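Local coordinates for flagellar protein FlgA (Thermotoga maritima, PDB 3FRN) that probably acts as a periplasmic chaperone in assembling the P ring of the flagellar basal body, at residues A[9-14]-A[21-26]; A[32-37]-A[47-52]; A[150-155]-A[160-165]. All blocks are in the same frame, centred on the assembly; numbering follows the deposited sequence. Where two conformers were deposited one is given.

Contact 1. Residues A[9-14]-A[21-26]; sequences ETLLAS and DDITIE
Asp22, in a 3-10 turn, meets Leu11 with its backbone and CB and not with its carboxylate. The Leu11 side chain lies across it, CD2 being 3.7 Å from Asp22 O. The same Leu11 CD2 is 3.8 Å from Asp22 CB, while the other methyl, CD1, lies 4.0 Å from Asp22 O. With CG of Leu11 anti to its own backbone N (chi1 171°), both methyls of the fork reach across from strand 10-13. The Asp22 carboxylate is turned elsewhere, OD2 accepting a bond from Phe19 N, and Asp22 O is a hydrogen-bond acceptor for Lys8 NZ. Next along, Ile23 touches with its short branch, CG2 lying 4.1 Å from Leu11 CD2, while the longer branch runs away from the strand. Leu18 packs against both Leu11 and Ile23. Farther on, the loop turns to strand 4-6, where Thr24 packs on Leu5. No hydrogen bond joins the two segments. The loop therefore rests on the strand through the leucine fork, set against the Asp22 backbone carbonyl and CB and one Ile23 methyl, while Asp22 OD2 and O have their partners in Phe19 N and Lys8 NZ.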
ATOM      1  N   GLU A   9     -16.405 -17.210  -9.339  1.00 35.55           N
ATOM      2  CA  GLU A   9     -15.822 -15.913  -9.014  1.00 37.53           C
ATOM      3  C   GLU A   9     -15.746 -15.730  -7.504  1.00 40.98           C
ATOM      4  O   GLU A   9     -14.691 -15.388  -6.961  1.00 41.35           O
ATOM      5  CB  GLU A   9     -16.637 -14.786  -9.639  1.00 38.06           C
ATOM      6  CG  GLU A   9     -16.114 -13.391  -9.342  1.00 34.66           C
ATOM      7  CD  GLU A   9     -17.118 -12.319  -9.716  1.00 44.34           C
ATOM      8  OE1 GLU A   9     -16.737 -11.360 -10.415  1.00 47.12           O
ATOM      9  OE2 GLU A   9     -18.299 -12.443  -9.321  1.00 51.20           O
ATOM     10  N   THR A  10     -16.879 -15.946  -6.833  1.00 37.30           N
ATOM     11  CA  THR A  10     -16.952 -15.866  -5.383  1.00 40.29           C
ATOM     12  C   THR A  10     -17.718 -17.059  -4.801  1.00 42.29           C
ATOM     13  O   THR A  10     -18.437 -17.768  -5.514  1.00 45.21           O
ATOM     14  CB  THR A  10     -17.621 -14.547  -4.888  1.00 39.91           C
ATOM     15  OG1 THR A  10     -19.002 -14.539  -5.258  1.00 37.55           O
ATOM     16  CG2 THR A  10     -16.927 -13.290  -5.451  1.00 37.33           C
ATOM     17  N   LEU A  11     -17.560 -17.269  -3.500  1.00 37.89           N
ATOM     18  CA  LEU A  11     -18.298 -18.300  -2.781  1.00 40.26           C
ATOM     19  C   LEU A  11     -18.591 -17.854  -1.345  1.00 38.41           C
ATOM     20  O   LEU A  11     -17.691 -17.440  -0.623  1.00 45.04           O
ATOM     21  CB  LEU A  11     -17.503 -19.609  -2.775  1.00 40.94           C
ATOM     22  CG  LEU A  11     -18.024 -20.736  -1.880  1.00 42.06           C
ATOM     23  CD1 LEU A  11     -19.382 -21.239  -2.344  1.00 27.91           C
ATOM     24  CD2 LEU A  11     -17.028 -21.862  -1.814  1.00 40.89           C
ATOM     25  N   LEU A  12     -19.854 -17.930  -0.940  1.00 42.65           N
ATOM     26  CA  LEU A  12     -20.214 -17.738   0.458  1.00 41.92           C
ATOM     27  C   LEU A  12     -20.237 -19.094   1.156  1.00 40.55           C
ATOM     28  O   LEU A  12     -20.995 -19.987   0.773  1.00 33.60           O
ATOM     29  CB  LEU A  12     -21.570 -17.042   0.593  1.00 35.46           C
ATOM     30  CG  LEU A  12     -22.058 -16.979   2.044  1.00 47.62           C
ATOM     31  CD1 LEU A  12     -22.224 -15.543   2.507  1.00 61.82           C
ATOM     32  CD2 LEU A  12     -23.335 -17.803   2.263  1.00 55.17           C
ATOM     33  N   ALA A  13     -19.408 -19.242   2.181  1.00 34.17           N
ATOM     34  CA  ALA A  13     -19.259 -20.529   2.836  1.00 35.60           C
ATOM     35  C   ALA A  13     -19.552 -20.481   4.330  1.00 37.72           C
ATOM     36  O   ALA A  13     -19.810 -19.421   4.902  1.00 36.85           O
ATOM     37  CB  ALA A  13     -17.848 -21.091   2.582  1.00 37.87           C
ATOM     38  N   SER A  14     -19.511 -21.657   4.944  1.00 42.57           N
ATOM     39  CA  SER A  14     -19.672 -21.787   6.385  0.50 42.89           C
ATOM     40  C   SER A  14     -18.421 -22.471   6.933  1.00 41.22           C
ATOM     41  O   SER A  14     -17.651 -23.062   6.164  1.00 41.20           O
ATOM     42  CB  SER A  14     -20.938 -22.587   6.702  0.50 44.32           C
ATOM     43  OG  SER A  14     -20.993 -23.778   5.938  0.50 53.85           O
ATOM     44  N   ASP A  21     -14.886 -29.046  -5.506  1.00 38.26           N
ATOM     45  CA  ASP A  21     -16.266 -28.972  -6.007  1.00 37.96           C
ATOM     46  C   ASP A  21     -16.982 -27.676  -5.630  1.00 38.73           C
ATOM     47  O   ASP A  21     -17.840 -27.196  -6.380  1.00 38.26           O
ATOM     48  CB  ASP A  21     -17.091 -30.160  -5.504  1.00 36.24           C
ATOM     49  CG  ASP A  21     -18.473 -30.232  -6.148  1.00 45.82           C
ATOM     50  OD1 ASP A  21     -19.473 -30.270  -5.399  1.00 54.61           O
ATOM     51  OD2 ASP A  21     -18.564 -30.238  -7.398  1.00 38.25           O
ATOM     52  N   ASP A  22     -16.626 -27.123  -4.469  1.00 37.88           N
ATOM     53  CA  ASP A  22     -17.214 -25.881  -3.963  1.00 41.00           C
ATOM     54  C   ASP A  22     -16.848 -24.660  -4.806  1.00 40.90           C
ATOM     55  O   ASP A  22     -17.644 -23.727  -4.922  1.00 46.55           O
ATOM     56  CB  ASP A  22     -16.803 -25.639  -2.503  1.00 41.19           C
ATOM     57  CG  ASP A  22     -17.265 -26.744  -1.569  1.00 44.98           C
ATOM     58  OD1 ASP A  22     -18.372 -27.282  -1.787  1.00 39.17           O
ATOM     59  OD2 ASP A  22     -16.529 -27.069  -0.611  1.00 44.29           O
ATOM     60  N   ILE A  23     -15.654 -24.671  -5.399  1.00 36.89           N
ATOM     61  CA  ILE A  23     -15.189 -23.531  -6.196  1.00 35.21           C
ATOM     62  C   ILE A  23     -15.154 -23.766  -7.707  1.00 36.10           C
ATOM     63  O   ILE A  23     -14.506 -23.012  -8.432  1.00 33.39           O
ATOM     64  CB  ILE A  23     -13.801 -23.031  -5.740  1.00 34.80           C
ATOM     65  CG1 ILE A  23     -12.743 -24.115  -5.945  1.00 36.18           C
ATOM     66  CG2 ILE A  23     -13.846 -22.571  -4.294  1.00 25.12           C
ATOM     67  CD1 ILE A  23     -11.420 -23.777  -5.335  1.00 36.64           C
ATOM     68  N   THR A  24     -15.835 -24.806  -8.178  1.00 35.07           N
ATOM     69  CA  THR A  24     -15.947 -25.052  -9.615  1.00 37.27           C
ATOM     70  C   THR A  24     -17.402 -25.008 -10.069  1.00 37.49           C
ATOM     71  O   THR A  24     -18.311 -25.298  -9.291  1.00 38.97           O
ATOM     72  CB  THR A  24     -15.306 -26.401 -10.051  1.00 39.57           C
ATOM     73  OG1 THR A  24     -15.821 -27.473  -9.249  1.00 38.22           O
ATOM     74  CG2 THR A  24     -13.791 -26.346  -9.914  1.00 38.66           C
ATOM     75  N   ILE A  25     -17.613 -24.638 -11.326  1.00 36.16           N
ATOM     76  CA  ILE A  25     -18.952 -24.575 -11.902  1.00 38.68           C
ATOM     77  C   ILE A  25     -19.508 -25.979 -12.183  1.00 40.32           C
ATOM     78  O   ILE A  25     -20.681 -26.248 -11.922  1.00 42.48           O
ATOM     79  CB  ILE A  25     -18.983 -23.669 -13.168  1.00 39.11           C
ATOM     80  CG1 ILE A  25     -18.626 -22.228 -12.783  1.00 36.72           C
ATOM     81  CG2 ILE A  25     -20.348 -23.714 -13.852  1.00 36.52           C
ATOM     82  CD1 ILE A  25     -18.702 -21.237 -13.924  1.00 40.82           C
ATOM     83  N   GLU A  26     -18.661 -26.874 -12.688  1.00 41.12           N
ATOM     84  CA  GLU A  26     -19.063 -28.264 -12.929  1.00 45.15           C
ATOM     85  C   GLU A  26     -18.912 -29.138 -11.681  1.00 46.92           C
ATOM     86  O   GLU A  26     -18.114 -28.837 -10.793  1.00 50.26           O
ATOM     87  CB  GLU A  26     -18.294 -28.874 -14.110  1.00 44.02           C
ATOM     88  CG  GLU A  26     -16.790 -28.626 -14.091  1.00 50.08           C
ATOM     89  CD  GLU A  26     -16.373 -27.492 -15.010  1.00 54.26           C
ATOM     90  OE1 GLU A  26     -16.156 -26.367 -14.515  1.00 47.84           O
ATOM     91  OE2 GLU A  26     -16.273 -27.727 -16.234  1.00 57.04           O
TER

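Contact 2. Residues A[32-37]-A[47-52]; sequences KNLMIL and RDLLRT
Leu34 and Met35 meet Leu49 and Leu50 through methyl groups and a thioether, with no flat side-chain group of either segment between them; outside the two segments, rings touch the cluster, Phe54 on Leu34, Tyr43 on Met35 and Phe59 on Leu50. The Asn33 side-chain amide stays out of the packing, its ND2 making a weak hydrogen bond to Met35 O (2.9 Å).

Most of the contact gathers on one methyl, Leu49 CD2. CE of Met35 comes within 3.8 Å of Leu49 CD2, and SD within 3.9 Å, so the end of the methionine lies alongside that methyl rather than touching it with CE alone. The chain of Met35 is bent at chi2 (-103°) and again at chi3, which brings its end round to the helix although its CB does not point straight there. CG of Leu49 stands anti to the backbone N (chi1 -169°), carrying the fork out from helix 47-53. Leu34 CD1 reaches the same methyl more loosely, 4.3 Å from Leu49 CD2. That same CD1 lies 4.5 Å from CD2 of Leu50, a looser touch still that spans two successive helix residues.

Beyond the two segments, Leu34 and Met35 make backbone bonds with Leu18 and Leu37 with Gly16, and Val45 of strand 42-45 packs on both Met35 and Leu50. Leu49 N is bonded to Thr46 OG1, and Lys53 NZ, on the same helix, makes a weak hydrogen bond to Asn33 O. All four touching residues are buried, and no hydrogen bond or charge pair crosses between the segments. Dispersion and the exclusion of water thus carry the contact of 32-37 with 47-52, the weak Lys53 bond lying just beyond it.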
ATOM      1  N   LYS A  32     -10.270 -34.453  -0.931  1.00 55.86           N
ATOM      2  CA  LYS A  32      -9.078 -33.846  -0.347  1.00 53.89           C
ATOM      3  C   LYS A  32      -9.334 -32.430   0.167  1.00 53.83           C
ATOM      4  O   LYS A  32     -10.035 -31.634  -0.468  1.00 51.02           O
ATOM      5  CB  LYS A  32      -7.874 -33.911  -1.296  1.00 51.60           C
ATOM      6  CG  LYS A  32      -7.538 -32.640  -2.043  1.00 48.93           C
ATOM      7  CD  LYS A  32      -6.029 -32.450  -2.126  1.00 48.32           C
ATOM      8  CE  LYS A  32      -5.349 -33.620  -2.827  1.00 50.33           C
ATOM      9  NZ  LYS A  32      -3.871 -33.582  -2.668  1.00 55.47           N
ATOM     10  N   ASN A  33      -8.768 -32.151   1.339  1.00 55.84           N
ATOM     11  CA  ASN A  33      -8.902 -30.863   2.016  1.00 56.50           C
ATOM     12  C   ASN A  33      -8.091 -29.787   1.300  1.00 53.15           C
ATOM     13  O   ASN A  33      -6.875 -29.902   1.154  1.00 53.48           O
ATOM     14  CB  ASN A  33      -8.487 -31.011   3.492  1.00 58.63           C
ATOM     15  CG  ASN A  33      -8.216 -29.670   4.190  1.00 72.88           C
ATOM     16  OD1 ASN A  33      -7.221 -29.529   4.902  1.00 81.24           O
ATOM     17  ND2 ASN A  33      -9.103 -28.696   4.004  1.00 86.99           N
ATOM     18  N   LEU A  34      -8.786 -28.755   0.836  1.00 50.74           N
ATOM     19  CA  LEU A  34      -8.147 -27.657   0.130  1.00 52.86           C
ATOM     20  C   LEU A  34      -7.798 -26.536   1.103  1.00 52.49           C
ATOM     21  O   LEU A  34      -6.657 -26.078   1.149  1.00 53.55           O
ATOM     22  CB  LEU A  34      -9.062 -27.143  -0.987  1.00 56.39           C
ATOM     23  CG  LEU A  34      -8.554 -26.151  -2.038  1.00 57.68           C
ATOM     24  CD1 LEU A  34      -7.427 -26.746  -2.855  1.00 65.38           C
ATOM     25  CD2 LEU A  34      -9.696 -25.760  -2.946  1.00 51.69           C
ATOM     26  N   MET A  35      -8.792 -26.099   1.875  1.00 49.46           N
ATOM     27  CA  MET A  35      -8.615 -25.047   2.875  1.00 45.28           C
ATOM     28  C   MET A  35      -9.418 -25.385   4.127  1.00 42.97           C
ATOM     29  O   MET A  35     -10.421 -26.096   4.052  1.00 43.98           O
ATOM     30  CB  MET A  35      -9.105 -23.687   2.342  1.00 45.08           C
ATOM     31  CG  MET A  35      -8.396 -23.148   1.092  1.00 44.19           C
ATOM     32  SD  MET A  35      -7.188 -21.833   1.366  1.00 47.29           S
ATOM     33  CE  MET A  35      -7.718 -20.713   0.094  1.00 46.48           C
ATOM     34  N   ILE A  36      -8.953 -24.884   5.271  1.00 42.93           N
ATOM     35  CA  ILE A  36      -9.699 -24.937   6.528  0.50 34.81           C
ATOM     36  C   ILE A  36     -10.445 -23.621   6.656  1.00 37.14           C
ATOM     37  O   ILE A  36      -9.827 -22.582   6.817  1.00 34.22           O
ATOM     38  CB  ILE A  36      -8.751 -25.102   7.757  0.50 37.57           C
ATOM     39  CG1 ILE A  36      -7.848 -26.329   7.594  0.50 25.90           C
ATOM     40  CG2 ILE A  36      -9.544 -25.186   9.065  0.50 24.34           C
ATOM     41  CD1 ILE A  36      -8.598 -27.630   7.393  0.50 31.11           C
ATOM     42  N   LEU A  37     -11.769 -23.667   6.585  1.00 35.24           N
ATOM     43  CA  LEU A  37     -12.574 -22.457   6.556  1.00 32.16           C
ATOM     44  C   LEU A  37     -12.994 -22.021   7.968  1.00 35.34           C
ATOM     45  O   LEU A  37     -13.714 -22.743   8.649  1.00 36.28           O
ATOM     46  CB  LEU A  37     -13.805 -22.715   5.689  1.00 31.43           C
ATOM     47  CG  LEU A  37     -13.879 -22.344   4.206  1.00 36.95           C
ATOM     48  CD1 LEU A  37     -12.573 -22.428   3.469  1.00 30.70           C
ATOM     49  CD2 LEU A  37     -14.934 -23.211   3.541  1.00 41.22           C
ATOM     50  N   ARG A  47      -4.153 -19.802  -8.117  1.00 37.29           N
ATOM     51  CA  ARG A  47      -3.716 -20.779  -9.108  1.00 39.24           C
ATOM     52  C   ARG A  47      -2.516 -21.564  -8.609  1.00 40.17           C
ATOM     53  O   ARG A  47      -2.342 -22.733  -8.964  1.00 40.54           O
ATOM     54  CB  ARG A  47      -3.342 -20.090 -10.421  1.00 36.80           C
ATOM     55  CG  ARG A  47      -4.463 -19.316 -11.064  1.00 32.31           C
ATOM     56  CD  ARG A  47      -5.655 -20.210 -11.301  1.00 33.59           C
ATOM     57  NE  ARG A  47      -6.759 -19.479 -11.902  1.00 30.24           N
ATOM     58  CZ  ARG A  47      -7.079 -19.521 -13.186  1.00 27.35           C
ATOM     59  NH1 ARG A  47      -8.109 -18.817 -13.630  1.00 33.25           N
ATOM     60  NH2 ARG A  47      -6.371 -20.263 -14.027  1.00 19.09           N
ATOM     61  N   ASP A  48      -1.684 -20.903  -7.806  1.00 38.53           N
ATOM     62  CA  ASP A  48      -0.511 -21.536  -7.203  1.00 41.13           C
ATOM     63  C   ASP A  48      -0.922 -22.589  -6.169  1.00 41.42           C
ATOM     64  O   ASP A  48      -0.239 -23.597  -6.003  1.00 38.03           O
ATOM     65  CB  ASP A  48       0.398 -20.484  -6.568  1.00 38.96           C
ATOM     66  CG  ASP A  48       1.854 -20.933  -6.479  1.00 50.18           C
ATOM     67  OD1 ASP A  48       2.551 -20.453  -5.558  1.00 55.37           O
ATOM     68  OD2 ASP A  48       2.304 -21.747  -7.326  1.00 50.93           O
ATOM     69  N   LEU A  49      -2.036 -22.350  -5.480  1.00 36.95           N
ATOM     70  CA  LEU A  49      -2.614 -23.355  -4.590  1.00 40.95           C
ATOM     71  C   LEU A  49      -3.136 -24.535  -5.404  1.00 42.21           C
ATOM     72  O   LEU A  49      -2.888 -25.700  -5.065  1.00 47.40           O
ATOM     73  CB  LEU A  49      -3.744 -22.759  -3.744  1.00 39.41           C
ATOM     74  CG  LEU A  49      -4.235 -23.655  -2.600  1.00 41.58           C
ATOM     75  CD1 LEU A  49      -3.121 -23.886  -1.584  1.00 50.76           C
ATOM     76  CD2 LEU A  49      -5.457 -23.079  -1.927  1.00 44.58           C
ATOM     77  N   LEU A  50      -3.827 -24.229  -6.498  1.00 39.27           N
ATOM     78  CA  LEU A  50      -4.422 -25.265  -7.330  1.00 35.08           C
ATOM     79  C   LEU A  50      -3.378 -26.084  -8.073  1.00 36.00           C
ATOM     80  O   LEU A  50      -3.574 -27.278  -8.281  1.00 40.72           O
ATOM     81  CB  LEU A  50      -5.463 -24.675  -8.288  1.00 32.99           C
ATOM     82  CG  LEU A  50      -6.740 -24.136  -7.616  1.00 37.39           C
ATOM     83  CD1 LEU A  50      -7.554 -23.251  -8.568  1.00 27.50           C
ATOM     84  CD2 LEU A  50      -7.605 -25.272  -7.058  1.00 18.66           C
ATOM     85  N   ARG A  51      -2.265 -25.453  -8.450  1.00 34.40           N
ATOM     86  CA  ARG A  51      -1.158 -26.157  -9.118  1.00 32.86           C
ATOM     87  C   ARG A  51      -0.496 -27.137  -8.144  1.00 36.30           C
ATOM     88  O   ARG A  51      -0.013 -28.192  -8.546  1.00 41.52           O
ATOM     89  CB  ARG A  51      -0.127 -25.158  -9.678  1.00 27.28           C
ATOM     90  CG  ARG A  51       1.055 -25.797 -10.438  1.00 33.24           C
ATOM     91  CD  ARG A  51       2.173 -24.769 -10.713  1.00 37.81           C
ATOM     92  NE  ARG A  51       3.398 -25.385 -11.291  1.00 33.94           N
ATOM     93  CZ  ARG A  51       4.569 -24.742 -11.450  1.00 39.27           C
ATOM     94  NH1 ARG A  51       4.684 -23.460 -11.074  1.00 43.88           N
ATOM     95  NH2 ARG A  51       5.634 -25.377 -11.980  1.00 17.18           N
ATOM     96  N   THR A  52      -0.497 -26.786  -6.858  1.00 44.04           N
ATOM     97  CA  THR A  52       0.068 -27.635  -5.808  1.00 47.45           C
ATOM     98  C   THR A  52      -0.843 -28.811  -5.462  1.00 46.03           C
ATOM     99  O   THR A  52      -0.390 -29.961  -5.409  1.00 49.11           O
ATOM    100  CB  THR A  52       0.336 -26.834  -4.518  1.00 50.43           C
ATOM    101  OG1 THR A  52       0.933 -25.576  -4.848  1.00 59.18           O
ATOM    102  CG2 THR A  52       1.271 -27.607  -3.591  1.00 57.32           C
TER

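Contact 3. Residues A[150-155]-A[160-165]; sequences RNINVG and EEDVRL
Arg150 lays the aliphatic part of its side chain against Glu161 and Asp162: CD is 4.0 Å from Glu161 O and 3.9 Å from Asp162 OD1. CG lies between the backbone N and the carbonyl carbon (chi1 57°), and a bend at chi3 leaves NH1 near Asp162 OD1, the approach oblique. The two charged groups remain short of a salt bridge, with NH1 4.2 Å from Asp162 OD1 and the guanidinium and carboxylate planes 33° apart. Asp162 OD1, buried here, has no hydrogen-bond partner in the model, so the nearby positive charge may offset part of its cost; OD2 is bonded to Lys159 N. Ile152 follows, its CG2 at 4.4 Å from Asp162 OD2, a distant apolar flank to the same carboxylate, and its side chain also packs on Ile158. Segment 150-155 and residues 160-162 lie in the connection between antiparallel strands 132-148 and 163-169, and residues 163-165 open the second of these; Asp162 pairs by its backbone with Lys149. Such an excursion, whose two ends come together just before strand 163-169, fits the SAF domain, whose known members have a beta-clip fold.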
ATOM      1  N   ARG A 150       0.903  12.550 -17.841  1.00 36.55           N
ATOM      2  CA  ARG A 150       1.878  12.895 -18.874  1.00 40.41           C
ATOM      3  C   ARG A 150       3.306  12.902 -18.340  1.00 39.69           C
ATOM      4  O   ARG A 150       3.521  12.923 -17.128  1.00 40.64           O
ATOM      5  CB  ARG A 150       1.527  14.253 -19.493  1.00 41.11           C
ATOM      6  CG  ARG A 150       1.451  15.388 -18.486  1.00 40.85           C
ATOM      7  CD  ARG A 150       0.597  16.554 -18.989  1.00 45.25           C
ATOM      8  NE  ARG A 150       1.047  17.121 -20.263  1.00 52.50           N
ATOM      9  CZ  ARG A 150       2.111  17.910 -20.422  1.00 54.19           C
ATOM     10  NH1 ARG A 150       2.887  18.231 -19.385  1.00 46.12           N
ATOM     11  NH2 ARG A 150       2.409  18.374 -21.633  1.00 44.43           N
ATOM     12  N   ASN A 151       4.275  12.878 -19.255  1.00 38.97           N
ATOM     13  CA  ASN A 151       5.694  12.922 -18.897  1.00 38.02           C
ATOM     14  C   ASN A 151       6.083  14.257 -18.291  1.00 38.62           C
ATOM     15  O   ASN A 151       5.617  15.310 -18.728  1.00 41.10           O
ATOM     16  CB  ASN A 151       6.577  12.645 -20.115  1.00 38.34           C
ATOM     17  CG  ASN A 151       6.298  11.298 -20.747  1.00 36.63           C
ATOM     18  OD1 ASN A 151       5.498  10.510 -20.237  1.00 38.87           O
ATOM     19  ND2 ASN A 151       6.955  11.026 -21.867  1.00 35.40           N
ATOM     20  N   ILE A 152       6.930  14.206 -17.270  1.00 39.50           N
ATOM     21  CA  ILE A 152       7.393  15.406 -16.589  1.00 40.27           C
ATOM     22  C   ILE A 152       8.910  15.349 -16.409  1.00 42.68           C
ATOM     23  O   ILE A 152       9.497  14.266 -16.405  1.00 40.75           O
ATOM     24  CB  ILE A 152       6.704  15.589 -15.216  1.00 43.84           C
ATOM     25  CG1 ILE A 152       7.042  14.417 -14.290  1.00 36.38           C
ATOM     26  CG2 ILE A 152       5.181  15.755 -15.385  1.00 37.25           C
ATOM     27  CD1 ILE A 152       6.728  14.668 -12.865  1.00 44.94           C
ATOM     28  N   ASN A 153       9.536  16.514 -16.267  1.00 40.77           N
ATOM     29  CA  ASN A 153      10.991  16.604 -16.225  1.00 39.73           C
ATOM     30  C   ASN A 153      11.479  17.115 -14.867  1.00 41.50           C
ATOM     31  O   ASN A 153      10.681  17.563 -14.035  1.00 37.77           O
ATOM     32  CB  ASN A 153      11.489  17.497 -17.374  1.00 39.62           C
ATOM     33  CG  ASN A 153      12.902  17.137 -17.856  1.00 37.71           C
ATOM     34  OD1 ASN A 153      13.568  16.258 -17.304  1.00 34.70           O
ATOM     35  ND2 ASN A 153      13.362  17.838 -18.889  1.00 29.47           N
ATOM     36  N   VAL A 154      12.787  17.011 -14.646  1.00 42.59           N
ATOM     37  CA  VAL A 154      13.443  17.569 -13.470  1.00 42.23           C
ATOM     38  C   VAL A 154      13.119  19.056 -13.415  1.00 45.67           C
ATOM     39  O   VAL A 154      13.301  19.773 -14.398  1.00 45.07           O
ATOM     40  CB  VAL A 154      14.981  17.384 -13.557  1.00 42.68           C
ATOM     41  CG1 VAL A 154      15.685  17.986 -12.350  1.00 42.19           C
ATOM     42  CG2 VAL A 154      15.334  15.918 -13.700  1.00 43.51           C
ATOM     43  N   GLY A 155      12.601  19.508 -12.279  1.00 47.11           N
ATOM     44  CA  GLY A 155      12.302  20.927 -12.100  1.00 46.64           C
ATOM     45  C   GLY A 155      10.897  21.358 -12.482  1.00 43.00           C
ATOM     46  O   GLY A 155      10.500  22.483 -12.194  1.00 42.21           O
ATOM     47  N   GLU A 160      -2.581  20.389 -11.748  1.00 48.83           N
ATOM     48  CA  GLU A 160      -3.744  19.488 -11.765  1.00 50.89           C
ATOM     49  C   GLU A 160      -3.908  18.725 -13.080  1.00 49.93           C
ATOM     50  O   GLU A 160      -4.487  17.643 -13.110  1.00 47.93           O
ATOM     51  CB  GLU A 160      -5.028  20.262 -11.455  1.00 48.96           C
ATOM     52  CG  GLU A 160      -4.960  21.090 -10.180  1.00 50.21           C
ATOM     53  CD  GLU A 160      -6.319  21.590  -9.717  1.00 55.91           C
ATOM     54  OE1 GLU A 160      -6.666  21.337  -8.542  1.00 63.66           O
ATOM     55  OE2 GLU A 160      -7.038  22.234 -10.519  1.00 52.06           O
ATOM     56  N   GLU A 161      -3.374  19.297 -14.157  1.00 51.23           N
ATOM     57  CA  GLU A 161      -3.446  18.701 -15.485  1.00 50.62           C
ATOM     58  C   GLU A 161      -2.455  17.555 -15.673  1.00 48.28           C
ATOM     59  O   GLU A 161      -2.584  16.759 -16.604  1.00 47.86           O
ATOM     60  CB  GLU A 161      -3.199  19.773 -16.550  1.00 51.21           C
ATOM     61  CG  GLU A 161      -4.060  19.616 -17.789  1.00 52.47           C
ATOM     62  CD  GLU A 161      -5.529  19.915 -17.524  1.00 58.48           C
ATOM     63  OE1 GLU A 161      -6.393  19.302 -18.189  1.00 56.06           O
ATOM     64  OE2 GLU A 161      -5.822  20.762 -16.650  1.00 60.50           O
ATOM     65  N   ASP A 162      -1.464  17.477 -14.792  1.00 46.78           N
ATOM     66  CA  ASP A 162      -0.418  16.477 -14.923  1.00 44.08           C
ATOM     67  C   ASP A 162      -0.839  15.152 -14.299  1.00 46.64           C
ATOM     68  O   ASP A 162      -0.293  14.098 -14.629  1.00 48.30           O
ATOM     69  CB  ASP A 162       0.887  16.972 -14.284  1.00 44.40           C
ATOM     70  CG  ASP A 162       1.354  18.320 -14.838  1.00 51.63           C
ATOM     71  OD1 ASP A 162       0.760  18.822 -15.821  1.00 58.81           O
ATOM     72  OD2 ASP A 162       2.326  18.882 -14.288  1.00 47.16           O
ATOM     73  N   VAL A 163      -1.809  15.203 -13.392  1.00 46.29           N
ATOM     74  CA  VAL A 163      -2.116  14.038 -12.568  1.00 45.28           C
ATOM     75  C   VAL A 163      -3.580  13.605 -12.585  1.00 47.14           C
ATOM     76  O   VAL A 163      -4.493  14.423 -12.744  1.00 48.31           O
ATOM     77  CB  VAL A 163      -1.638  14.224 -11.095  1.00 43.21           C
ATOM     78  CG1 VAL A 163      -0.114  14.278 -11.017  1.00 31.50           C
ATOM     79  CG2 VAL A 163      -2.253  15.468 -10.464  1.00 39.78           C
ATOM     80  N   ARG A 164      -3.784  12.300 -12.439  1.00 46.16           N
ATOM     81  CA  ARG A 164      -5.101  11.739 -12.203  1.00 46.68           C
ATOM     82  C   ARG A 164      -5.039  10.802 -11.000  1.00 44.68           C
ATOM     83  O   ARG A 164      -3.965  10.537 -10.456  1.00 45.97           O
ATOM     84  CB  ARG A 164      -5.618  10.996 -13.442  1.00 47.41           C
ATOM     85  CG  ARG A 164      -4.827   9.749 -13.794  1.00 50.43           C
ATOM     86  CD  ARG A 164      -5.470   8.953 -14.913  1.00 49.91           C
ATOM     87  NE  ARG A 164      -4.552   7.922 -15.388  1.00 60.89           N
ATOM     88  CZ  ARG A 164      -3.721   8.068 -16.415  1.00 63.25           C
ATOM     89  NH1 ARG A 164      -3.701   9.203 -17.101  1.00 66.07           N
ATOM     90  NH2 ARG A 164      -2.914   7.076 -16.764  1.00 63.68           N
ATOM     91  N   LEU A 165      -6.201  10.306 -10.596  1.00 41.38           N
ATOM     92  CA  LEU A 165      -6.321   9.411  -9.464  1.00 39.16           C
ATOM     93  C   LEU A 165      -6.600   8.000  -9.983  1.00 38.92           C
ATOM     94  O   LEU A 165      -7.420   7.814 -10.886  1.00 40.06           O
ATOM     95  CB  LEU A 165      -7.458   9.895  -8.566  1.00 36.39           C
ATOM     96  CG  LEU A 165      -7.304   9.836  -7.048  1.00 41.08           C
ATOM     97  CD1 LEU A 165      -6.344  10.906  -6.531  1.00 37.73           C
ATOM     98  CD2 LEU A 165      -8.671   9.999  -6.414  1.00 28.15           C
TER

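Contacts 1 and 2 come first along the chain, one closing before the other opens, and share the N-terminal domain-like region; contact 3 follows in the SAF region. The centres of contacts 1 and 2 are about 13 Å apart and the two touch: Ile23 CD1 lies 3.6 Å from Leu34 CD2, and Ala13 CB 3.7 Å from Leu37 CD2. Strands 10-13, 65-69 and 42-45 form one small sheet, strands 16-18 and 35-37 another, and these contacts join both to loop 21-26 and helix 47-53 in one mainly apolar cluster. Contact 3 lies about 44 Å from each by centres, with nearest atoms about 21 Å from contact 1, so it belongs to a separate part of this elongated chain.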